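Local structure of probable amino acid aminotransferase (Mycobacterium tuberculosis, 6Q1S) at residues 4-8 against 69-73; 88-94 against 108-114. The protein is probably an amino acid aminotransferase of the class IV family, a dimer with 4'-deoxy-4'-aminopyridoxal-5'-phosphate and 2-oxoglutaric acid bound in its pockets. One frame throughout, in Å; residues are numbered along the deposited sequence.

Contact 1: 4-8 against 69-73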
loop_
_atom_site.group_PDB
_atom_site.type_symbol
_atom_site.label_atom_id
_atom_site.label_comp_id
_atom_site.label_asym_id
_atom_site.label_seq_id
_atom_site.Cartn_x
_atom_site.Cartn_y
_atom_site.Cartn_z
ATOM N N VAL B 4 -8.078 -2.003 22.607
ATOM C CA VAL B 4 -8.562 -2.840 21.516
ATOM C C VAL B 4 -9.916 -3.414 21.904
ATOM O O VAL B 4 -10.096 -3.891 23.030
ATOM C CB VAL B 4 -7.573 -3.977 21.184
ATOM C CG1 VAL B 4 -8.093 -4.808 20.022
ATOM C CG2 VAL B 4 -6.201 -3.418 20.878
ATOM N N VAL B 5 -10.863 -3.369 20.971
ATOM C CA VAL B 5 -12.206 -3.902 21.172
ATOM C C VAL B 5 -12.574 -4.735 19.951
ATOM O O VAL B 5 -12.715 -4.195 18.847
ATOM C CB VAL B 5 -13.243 -2.796 21.407
ATOM C CG1 VAL B 5 -14.640 -3.389 21.437
ATOM C CG2 VAL B 5 -12.943 -2.060 22.706
ATOM N N THR B 6 -12.712 -6.043 20.144
ATOM C CA THR B 6 -13.099 -6.956 19.082
ATOM C C THR B 6 -14.602 -6.859 18.821
ATOM O O THR B 6 -15.364 -6.313 19.622
ATOM C CB THR B 6 -12.704 -8.389 19.433
ATOM O OG1 THR B 6 -13.416 -8.815 20.600
ATOM C CG2 THR B 6 -11.206 -8.477 19.689
ATOM N N LEU B 7 -15.023 -7.402 17.674
ATOM C CA LEU B 7 -16.429 -7.319 17.285
ATOM C C LEU B 7 -17.358 -8.062 18.236
ATOM O O LEU B 7 -18.559 -7.773 18.250
ATOM C CB LEU B 7 -16.610 -7.850 15.862
ATOM C CG LEU B 7 -16.792 -6.786 14.779
ATOM C CD1 LEU B 7 -15.553 -5.916 14.676
ATOM C CD2 LEU B 7 -17.105 -7.431 13.439
ATOM N N ASP B 8 -16.850 -9.018 19.018
ATOM C CA ASP B 8 -17.679 -9.602 20.065
ATOM C C ASP B 8 -17.973 -8.607 21.180
ATOM O O ASP B 8 -18.942 -8.797 21.924
ATOM C CB ASP B 8 -17.026 -10.872 20.620
ATOM C CG ASP B 8 -17.056 -12.021 19.631
ATOM O OD1 ASP B 8 -18.067 -12.160 18.909
ATOM O OD2 ASP B 8 -16.070 -12.784 19.577
ATOM N N ARG B 69 -22.714 -5.117 14.267
ATOM C CA ARG B 69 -21.577 -5.589 15.050
ATOM C C ARG B 69 -20.513 -4.505 15.188
ATOM O O ARG B 69 -19.888 -4.371 16.247
ATOM C CB ARG B 69 -20.994 -6.844 14.397
ATOM C CG ARG B 69 -20.370 -7.850 15.354
ATOM C CD ARG B 69 -20.695 -9.273 14.911
ATOM N NE ARG B 69 -19.876 -10.281 15.581
ATOM C CZ ARG B 69 -18.842 -10.898 15.017
ATOM N NH1 ARG B 69 -18.498 -10.613 13.767
ATOM N NH2 ARG B 69 -18.154 -11.802 15.699
ATOM N N TRP B 70 -20.288 -3.727 14.126
ATOM C CA TRP B 70 -19.320 -2.635 14.197
ATOM C C TRP B 70 -19.800 -1.514 15.113
ATOM O O TRP B 70 -18.995 -0.904 15.824
ATOM C CB TRP B 70 -19.024 -2.099 12.796
ATOM C CG TRP B 70 -18.017 -2.916 12.049
ATOM C CD1 TRP B 70 -18.263 -3.804 11.042
ATOM C CD2 TRP B 70 -16.601 -2.936 12.264
ATOM N NE1 TRP B 70 -17.086 -4.366 10.609
ATOM C CE2 TRP B 70 -16.051 -3.850 11.344
ATOM C CE3 TRP B 70 -15.743 -2.265 13.141
ATOM C CZ2 TRP B 70 -14.685 -4.110 11.276
ATOM C CZ3 TRP B 70 -14.386 -2.526 13.071
ATOM C CH2 TRP B 70 -13.871 -3.441 12.147
ATOM N N ARG B 71 -21.103 -1.211 15.098
ATOM C CA ARG B 71 -21.611 -0.137 15.948
ATOM C C ARG B 71 -21.478 -0.473 17.428
ATOM O O ARG B 71 -21.331 0.433 18.256
ATOM C CB ARG B 71 -23.067 0.189 15.611
ATOM C CG ARG B 71 -23.251 0.954 14.310
ATOM C CD ARG B 71 -24.680 1.465 14.166
ATOM N NE ARG B 71 -25.550 0.540 13.446
ATOM C CZ ARG B 71 -25.871 0.664 12.163
ATOM N NH1 ARG B 71 -25.393 1.677 11.455
ATOM N NH2 ARG B 71 -26.672 -0.221 11.587
ATOM N N ARG B 72 -21.558 -1.754 17.789
ATOM C CA ARG B 72 -21.384 -2.122 19.190
ATOM C C ARG B 72 -19.926 -1.999 19.616
ATOM O O ARG B 72 -19.636 -1.517 20.717
ATOM C CB ARG B 72 -21.898 -3.538 19.438
ATOM C CG ARG B 72 -21.838 -3.959 20.901
ATOM C CD ARG B 72 -22.371 -5.364 21.085
ATOM N NE ARG B 72 -21.596 -6.340 20.326
ATOM C CZ ARG B 72 -22.005 -7.576 20.067
ATOM N NH1 ARG B 72 -23.189 -7.988 20.501
ATOM N NH2 ARG B 72 -21.235 -8.399 19.368
ATOM N N ALA B 73 -18.997 -2.445 18.766
ATOM C CA ALA B 73 -17.582 -2.348 19.105
ATOM C C ALA B 73 -17.141 -0.896 19.254
ATOM O O ALA B 73 -16.350 -0.570 20.147
ATOM C CB ALA B 73 -16.739 -3.058 18.044
#

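Contact 2: 88-94 against 108-114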
loop_
_atom_site.group_PDB
_atom_site.type_symbol
_atom_site.label_atom_id
_atom_site.label_comp_id
_atom_site.label_asym_id
_atom_site.label_seq_id
_atom_site.Cartn_x
_atom_site.Cartn_y
_atom_site.Cartn_z
ATOM N N GLU B 88 -9.618 14.236 23.564
ATOM C CA GLU B 88 -10.078 13.642 22.322
ATOM C C GLU B 88 -9.322 12.343 22.066
ATOM O O GLU B 88 -8.212 12.129 22.563
ATOM C CB GLU B 88 -9.898 14.613 21.157
ATOM C CG GLU B 88 -10.950 15.712 21.110
ATOM C CD GLU B 88 -10.646 16.774 20.073
ATOM O OE1 GLU B 88 -11.353 17.803 20.052
ATOM O OE2 GLU B 88 -9.704 16.581 19.275
ATOM N N GLY B 89 -9.944 11.458 21.286
ATOM C CA GLY B 89 -9.360 10.172 20.998
ATOM C C GLY B 89 -9.324 9.902 19.507
ATOM O O GLY B 89 -10.102 10.455 18.729
ATOM N N ALA B 90 -8.394 9.038 19.124
ATOM C CA ALA B 90 -8.238 8.594 17.743
ATOM C C ALA B 90 -8.770 7.169 17.666
ATOM O O ALA B 90 -8.073 6.217 18.025
ATOM C CB ALA B 90 -6.780 8.676 17.300
ATOM N N LEU B 91 -10.007 7.027 17.199
ATOM C CA LEU B 91 -10.659 5.731 17.079
ATOM C C LEU B 91 -10.523 5.234 15.646
ATOM O O LEU B 91 -10.867 5.952 14.701
ATOM C CB LEU B 91 -12.133 5.825 17.481
ATOM C CG LEU B 91 -12.894 4.515 17.680
ATOM C CD1 LEU B 91 -13.847 4.625 18.859
ATOM C CD2 LEU B 91 -13.658 4.160 16.420
ATOM N N ARG B 92 -10.030 4.008 15.490
ATOM C CA ARG B 92 -9.784 3.435 14.175
ATOM C C ARG B 92 -10.423 2.057 14.082
ATOM O O ARG B 92 -10.387 1.282 15.040
ATOM C CB ARG B 92 -8.280 3.326 13.879
ATOM C CG ARG B 92 -7.669 4.602 13.319
ATOM C CD ARG B 92 -6.147 4.531 13.282
ATOM N NE ARG B 92 -5.542 4.280 14.587
ATOM C CZ ARG B 92 -4.241 4.071 14.769
ATOM N NH1 ARG B 92 -3.415 4.093 13.731
ATOM N NH2 ARG B 92 -3.765 3.841 15.985
ATOM N N LEU B 93 -11.022 1.769 12.928
ATOM C CA LEU B 93 -11.615 0.470 12.628
ATOM C C LEU B 93 -10.705 -0.272 11.659
ATOM O O LEU B 93 -10.518 0.175 10.526
ATOM C CB LEU B 93 -13.006 0.631 12.016
ATOM C CG LEU B 93 -13.815 1.831 12.497
ATOM C CD1 LEU B 93 -15.070 2.001 11.659
ATOM C CD2 LEU B 93 -14.167 1.644 13.952
ATOM N N ILE B 94 -10.153 -1.401 12.091
ATOM C CA ILE B 94 -9.247 -2.192 11.265
ATOM C C ILE B 94 -10.004 -3.410 10.755
ATOM O O ILE B 94 -10.525 -4.203 11.546
ATOM C CB ILE B 94 -7.990 -2.610 12.042
ATOM C CG1 ILE B 94 -7.361 -1.397 12.728
ATOM C CG2 ILE B 94 -6.992 -3.281 11.108
ATOM C CD1 ILE B 94 -6.829 -0.357 11.767
ATOM N N TYR B 108 -11.292 -5.369 14.110
ATOM C CA TYR B 108 -11.276 -4.880 15.483
ATOM C C TYR B 108 -11.331 -3.359 15.479
ATOM O O TYR B 108 -11.179 -2.708 14.442
ATOM C CB TYR B 108 -10.054 -5.388 16.257
ATOM C CG TYR B 108 -8.712 -4.948 15.717
ATOM C CD1 TYR B 108 -8.054 -5.691 14.745
ATOM C CD2 TYR B 108 -8.092 -3.803 16.198
ATOM C CE1 TYR B 108 -6.822 -5.297 14.258
ATOM C CE2 TYR B 108 -6.862 -3.402 15.716
ATOM C CZ TYR B 108 -6.231 -4.152 14.747
ATOM O OH TYR B 108 -5.005 -3.755 14.269
ATOM N N VAL B 109 -11.551 -2.804 16.669
ATOM C CA VAL B 109 -11.665 -1.368 16.887
ATOM C C VAL B 109 -10.581 -0.945 17.867
ATOM O O VAL B 109 -10.338 -1.627 18.869
ATOM C CB VAL B 109 -13.067 -0.999 17.418
ATOM C CG1 VAL B 109 -13.081 0.406 18.002
ATOM C CG2 VAL B 109 -14.101 -1.133 16.317
ATOM N N MET B 110 -9.929 0.179 17.577
ATOM C CA MET B 110 -8.789 0.636 18.360
ATOM C C MET B 110 -8.891 2.129 18.627
ATOM O O MET B 110 -9.140 2.909 17.703
ATOM C CB MET B 110 -7.477 0.319 17.637
ATOM C CG MET B 110 -6.248 0.852 18.331
ATOM S SD MET B 110 -4.737 0.146 17.654
ATOM C CE MET B 110 -5.063 0.312 15.902
ATOM N N VAL B 111 -8.692 2.521 19.884
ATOM C CA VAL B 111 -8.652 3.923 20.281
ATOM C C VAL B 111 -7.252 4.239 20.787
ATOM O O VAL B 111 -6.665 3.460 21.547
ATOM C CB VAL B 111 -9.708 4.241 21.358
ATOM C CG1 VAL B 111 -9.902 5.744 21.477
ATOM C CG2 VAL B 111 -11.022 3.547 21.039
ATOM N N SER B 112 -6.724 5.384 20.377
ATOM C CA SER B 112 -5.377 5.809 20.719
ATOM C C SER B 112 -5.386 7.308 20.967
ATOM O O SER B 112 -6.327 8.002 20.567
ATOM C CB SER B 112 -4.385 5.454 19.603
ATOM O OG SER B 112 -4.255 4.048 19.465
ATOM N N PRO B 113 -4.355 7.840 21.624
ATOM C CA PRO B 113 -4.295 9.290 21.839
ATOM C C PRO B 113 -4.114 10.059 20.540
ATOM O O PRO B 113 -3.446 9.607 19.607
ATOM C CB PRO B 113 -3.081 9.466 22.758
ATOM C CG PRO B 113 -2.887 8.133 23.398
ATOM C CD PRO B 113 -3.305 7.128 22.375
ATOM N N VAL B 114 -4.712 11.242 20.498
ATOM C CA VAL B 114 -4.554 12.140 19.347
ATOM C C VAL B 114 -3.157 12.750 19.375
ATOM O O VAL B 114 -2.751 13.315 20.408
ATOM C CB VAL B 114 -5.634 13.223 19.367
ATOM C CG1 VAL B 114 -5.404 14.227 18.250
ATOM C CG2 VAL B 114 -7.013 12.595 19.244
#

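Contact 1: 4-8 against 69-73
L7 settles against the ring of W70 where the chain leaving strand 3-6, the outermost strand of the antiparallel sheet within this chain, packs on helix 67-84 in the N-terminal part of this class IV aminotransferase. The tight part is built from apolar side chains. The methyl CD1 of L7 stands 3.7 Å from the centroid of the six-membered ring of W70, a CH-pi contact almost straight along the ring normal. The fork of a leucine suits the place, since its other methyl, CD2, turns to NH1 of R69; CB, nearer the backbone, lies over one face of that charged guanidinium. Beside it A73, small enough to let the strand close in, takes CG1 of V5 at 4.0 Å from its CB.

The outer side is polar. Its looser pair is the salt bridge of exposed D8 and R69, a single bond with NH2 of R69 3.2 Å from OD1 of D8 and above the carboxylate; the two planes, 64° apart, do not lie flat for a fork. The well-directed bond at this rim is that of R72: CG anti to the backbone N (chi1 -176°) and a bend at chi3 bring its NH2 to the carbonyl O of L7 at 3.0 Å, nearly straight at 171° and in the plane of both groups.

Contact 2: 88-94 against 108-114
With CG of Y108 lodged between its backbone N and carbonyl carbon (chi1 62°) and CG1 of I94 anti to its own carbonyl carbon (chi1 -50°), the phenol ring lies beside the isoleucine, whose CB sits over one face, 3.8 Å from the ring centroid in a CH-pi contact. The pair belongs to the antiparallel beta hairpin of strands 89-96 and 106-113. Beta-branched I94 presents a broad flank to the flat ring, and the hydroxyl of Y108 reaches O of A21 of the second subunit.

On the same face R92 and M110 run side by side. The methionine chain bends at chi3 and lays CE over the guanidinium, 3.8 Å from NH2 of R92, while OG of S112 lies at its edge. The opposite face is aliphatic: CD1 of L91 meets CG2 of V111 at 3.7 Å, and CD2 of L93 meets CG2 of V109 at 3.6 Å. L93, V109 and V111 pack on helix 67-84, and L91 touches L36 of strand 31-39.

Paired backbone bonds tie A90 to S112, R92 to M110 and I94 to Y108. A90 touches M256 of the 2-oxoglutaric acid pocket, and the R92 side chain is about 7 Å from that ligand. R92, I94 and M110 pack on V27 of the second subunit, where OE2 of E100 answers NH1 of R92; buried NE of R92 has no partner in the model. This mixed face probably helps join the subunits.

In the fold
From the N terminus, strand 3-6 is laid down first, and contact 1 closes a loop of 60 residues when helix 67-84 returns to it. That loop includes strand 31-39 and helix 46-59. Contact 2 then opens with strand 89-96 and closes where strand 106-113 returns after the loop of residues 97-105, so the two follow in series and neither nests nor crosses. They meet in one antiparallel sheet: strand 106-113 lies between 3-6 and 89-96, and V5 N probably bonds to V109 O. W70 packs on V109 and on the backbone of I94 and Y108, joining helix to hairpin. On its other side, strand 89-96 pairs with strand 31-39.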